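Local coordinates for protein endo-1,4-b-d-mannanase (Trichoderma reesei, PDB 1QNR) that hydrolyses internal beta-1,4-mannosidic linkages of mannans, as an endo-acting glycoside hydrolase of family 5 with a TIM-barrel catalytic domain, at residues C29-N34 with G68-Q73. Numbering follows the deposited sequence.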
ATOM      1  N   CYS A  29      -9.551   7.594   0.037  1.00  9.20           N
ATOM      2  CA  CYS A  29      -9.442   8.765   0.907  1.00  9.44           C
ATOM      3  C   CYS A  29      -8.699   9.924   0.225  1.00  9.41           C
ATOM      4  O   CYS A  29      -8.988  11.134   0.349  1.00 10.73           O
ATOM      5  CB  CYS A  29      -8.633   8.292   2.189  1.00 12.08           C
ATOM      6  SG  CYS A  29      -9.655   7.450   3.528  1.00 12.73           S
ATOM      7  N   SER A  30      -7.701   9.542  -0.641  1.00  9.09           N
ATOM      8  CA  SER A  30      -6.899  10.559  -1.367  1.00  9.64           C
ATOM      9  C   SER A  30      -7.654  11.384  -2.392  1.00 10.49           C
ATOM     10  O   SER A  30      -7.087  12.401  -2.839  1.00 10.92           O
ATOM     11  CB  SER A  30      -5.794   9.804  -2.244  1.00 12.22           C
ATOM     12  OG  SER A  30      -5.022   9.050  -1.289  1.00 13.06           O
ATOM     13  N   PHE A  31      -8.867  10.958  -2.787  1.00 10.05           N
ATOM     14  CA  PHE A  31      -9.580  11.659  -3.871  1.00 11.82           C
ATOM     15  C   PHE A  31     -10.837  12.361  -3.330  1.00 14.20           C
ATOM     16  O   PHE A  31     -11.647  12.876  -4.117  1.00 17.67           O
ATOM     17  CB  PHE A  31      -9.964  10.608  -4.965  1.00 11.87           C
ATOM     18  CG  PHE A  31      -8.806   9.729  -5.424  1.00 10.20           C
ATOM     19  CD1 PHE A  31      -7.529  10.302  -5.616  1.00 10.14           C
ATOM     20  CD2 PHE A  31      -9.038   8.399  -5.774  1.00  8.82           C
ATOM     21  CE1 PHE A  31      -6.469   9.448  -6.057  1.00  9.48           C
ATOM     22  CE2 PHE A  31      -8.012   7.611  -6.269  1.00  9.16           C
ATOM     23  CZ  PHE A  31      -6.710   8.108  -6.359  1.00  8.35           C
ATOM     24  N   LEU A  32     -11.023  12.374  -2.030  1.00 12.78           N
ATOM     25  CA  LEU A  32     -12.161  13.123  -1.426  1.00 14.05           C
ATOM     26  C   LEU A  32     -11.927  14.629  -1.609  1.00 15.52           C
ATOM     27  O   LEU A  32     -10.869  15.152  -1.213  1.00 16.89           O
ATOM     28  CB  LEU A  32     -12.259  12.756   0.065  1.00 11.85           C
ATOM     29  CG  LEU A  32     -12.651  11.315   0.349  1.00 12.25           C
ATOM     30  CD1 LEU A  32     -12.510  11.010   1.858  1.00 13.09           C
ATOM     31  CD2 LEU A  32     -14.073  10.933  -0.102  1.00 15.19           C
ATOM     32  N   THR A  33     -12.954  15.377  -2.030  1.00 18.32           N
ATOM     33  CA  THR A  33     -12.762  16.823  -2.229  1.00 22.03           C
ATOM     34  C   THR A  33     -13.358  17.648  -1.093  1.00 22.74           C
ATOM     35  O   THR A  33     -13.004  18.842  -0.943  1.00 25.87           O
ATOM     36  CB  THR A  33     -13.408  17.351  -3.517  1.00 25.92           C
ATOM     37  OG1 THR A  33     -14.810  17.074  -3.553  1.00 28.58           O
ATOM     38  CG2 THR A  33     -12.649  16.806  -4.729  1.00 27.11           C
ATOM     39  N   ASN A  34     -14.229  17.072  -0.267  1.00 18.96           N
ATOM     40  CA  ASN A  34     -14.772  17.803   0.869  1.00 17.69           C
ATOM     41  C   ASN A  34     -13.906  17.470   2.100  1.00 17.59           C
ATOM     42  O   ASN A  34     -13.891  16.285   2.521  1.00 15.29           O
ATOM     43  CB  ASN A  34     -16.244  17.359   1.011  1.00 20.37           C
ATOM     44  CG  ASN A  34     -16.916  18.143   2.115  1.00 24.34           C
ATOM     45  OD1 ASN A  34     -16.306  18.843   2.908  1.00 24.91           O
ATOM     46  ND2 ASN A  34     -18.250  18.106   2.125  1.00 28.45           N
ATOM     47  N   GLY A  68     -13.299  20.127 -12.664  1.00 24.22           N
ATOM     48  CA  GLY A  68     -13.633  19.835 -11.285  1.00 22.65           C
ATOM     49  C   GLY A  68     -13.170  18.449 -10.821  1.00 19.06           C
ATOM     50  O   GLY A  68     -13.014  18.159  -9.609  1.00 20.20           O
ATOM     51  N   GLN A  69     -12.910  17.561 -11.763  1.00 17.65           N
ATOM     52  CA  GLN A  69     -12.481  16.194 -11.486  1.00 17.03           C
ATOM     53  C   GLN A  69     -11.016  16.141 -10.995  1.00 15.48           C
ATOM     54  O   GLN A  69     -10.224  16.967 -11.498  1.00 16.41           O
ATOM     55  CB  GLN A  69     -12.629  15.375 -12.779  1.00 23.16           C
ATOM     56  CG  GLN A  69     -14.113  15.329 -13.197  1.00 26.60           C
ATOM     57  CD  GLN A  69     -14.793  14.409 -12.217  1.00 30.19           C
ATOM     58  OE1 GLN A  69     -14.248  13.344 -11.924  1.00 33.57           O
ATOM     59  NE2 GLN A  69     -15.916  14.819 -11.666  1.00 32.90           N
ATOM     60  N   ILE A  70     -10.714  15.254 -10.087  1.00 14.76           N
ATOM     61  CA  ILE A  70      -9.332  15.169  -9.553  1.00 14.00           C
ATOM     62  C   ILE A  70      -8.418  14.431 -10.539  1.00 12.19           C
ATOM     63  O   ILE A  70      -8.795  13.403 -11.152  1.00 14.88           O
ATOM     64  CB  ILE A  70      -9.381  14.383  -8.220  1.00 14.68           C
ATOM     65  CG1 ILE A  70     -10.292  15.087  -7.189  1.00 18.12           C
ATOM     66  CG2 ILE A  70      -7.976  14.210  -7.618  1.00 14.44           C
ATOM     67  CD1 ILE A  70     -10.020  16.544  -7.063  1.00 20.48           C
ATOM     68  N   TRP A  71      -7.194  14.954 -10.663  1.00 10.51           N
ATOM     69  CA  TRP A  71      -6.105  14.291 -11.386  1.00 10.16           C
ATOM     70  C   TRP A  71      -4.760  14.720 -10.810  1.00 10.24           C
ATOM     71  O   TRP A  71      -4.652  15.924 -10.475  1.00 10.78           O
ATOM     72  CB  TRP A  71      -6.187  14.555 -12.930  1.00 12.04           C
ATOM     73  CG  TRP A  71      -6.071  15.996 -13.340  1.00 11.40           C
ATOM     74  CD1 TRP A  71      -7.063  16.945 -13.205  1.00 13.29           C
ATOM     75  CD2 TRP A  71      -4.957  16.659 -13.958  1.00 12.63           C
ATOM     76  NE1 TRP A  71      -6.610  18.141 -13.730  1.00 14.23           N
ATOM     77  CE2 TRP A  71      -5.312  18.018 -14.175  1.00 13.39           C
ATOM     78  CE3 TRP A  71      -3.643  16.235 -14.307  1.00 11.49           C
ATOM     79  CZ2 TRP A  71      -4.413  18.905 -14.757  1.00 15.02           C
ATOM     80  CZ3 TRP A  71      -2.737  17.132 -14.891  1.00 14.48           C
ATOM     81  CH2 TRP A  71      -3.143  18.462 -15.114  1.00 14.83           C
ATOM     82  N   PHE A  72      -3.781  13.774 -10.638  1.00  9.10           N
ATOM     83  CA  PHE A  72      -2.489  14.198 -10.078  1.00  9.33           C
ATOM     84  C   PHE A  72      -1.455  14.357 -11.217  1.00  9.81           C
ATOM     85  O   PHE A  72      -0.521  15.161 -11.025  1.00 10.18           O
ATOM     86  CB  PHE A  72      -1.991  13.197  -9.046  1.00  9.57           C
ATOM     87  CG  PHE A  72      -2.843  13.062  -7.755  1.00  8.38           C
ATOM     88  CD1 PHE A  72      -3.821  14.001  -7.415  1.00  9.02           C
ATOM     89  CD2 PHE A  72      -2.615  11.998  -6.890  1.00  9.49           C
ATOM     90  CE1 PHE A  72      -4.567  13.828  -6.225  1.00  8.05           C
ATOM     91  CE2 PHE A  72      -3.344  11.816  -5.705  1.00  8.57           C
ATOM     92  CZ  PHE A  72      -4.316  12.761  -5.395  1.00  7.98           C
ATOM     93  N   GLN A  73      -1.534  13.618 -12.317  1.00  8.55           N
ATOM     94  CA  GLN A  73      -0.507  13.725 -13.382  1.00  9.58           C
ATOM     95  C   GLN A  73      -1.141  13.380 -14.737  1.00  9.49           C
ATOM     96  O   GLN A  73      -1.895  12.374 -14.816  1.00 10.21           O
ATOM     97  CB  GLN A  73       0.636  12.724 -13.013  1.00  7.88           C
ATOM     98  CG  GLN A  73       1.767  12.722 -14.078  1.00 10.19           C
ATOM     99  CD  GLN A  73       2.944  11.879 -13.695  1.00  9.21           C
ATOM    100  OE1 GLN A  73       4.138  12.241 -13.807  1.00 10.62           O
ATOM    101  NE2 GLN A  73       2.743  10.595 -13.245  1.00  9.83           N
TER
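Ile-70 meets Thr-33 and the carbonyl of Phe-31 with its CG1-CD1 branch, while CG2 lies farther off, beside the Phe-31 ring. A chi1 of -60° sets CG1 anti to the carbonyl carbon, and chi2 of -48° then brings CD1 to 3.5 Å from Thr-33 CG2, a methyl-to-methyl contact between side chains that lie alongside one another and point opposite ways. CG1 itself lies 4.0 Å from Phe-31 O, and CG2 approaches Phe-31 CD1 obliquely at 4.4 Å. Trp-71 points its CB away from the contact, and its side chain packs on Gln-64 and Pro-65. Phe-72 pairs with Phe-31 in an offset edge-to-face stack, centroids 5.8 Å apart and planes at 62°, with the edge of Phe-31 toward the face of Phe-72. Within this ring pair the nearest atoms are Phe-31 CE1 and Phe-72 CE2, 3.9 Å apart. At the edge of the Phe-72 ring, CZ lies 3.8 Å from Ser-30 O, a carbonyl hydrogen-bonded to Thr-91 OG1. Thr-91, in helix 90-102, also touches Ile-70 and Phe-72. The contact joins two loops of the TIM-barrel domain, one between strand 21-25 and helix 35-47, the other between strands 60-61 and 73-74. No hydrogen bond crosses between the segments: apolar side chains and one aromatic pair make the contact, so their fit depends on shape more than on directional polar bonds, which instead tie each loop to other parts of the chain.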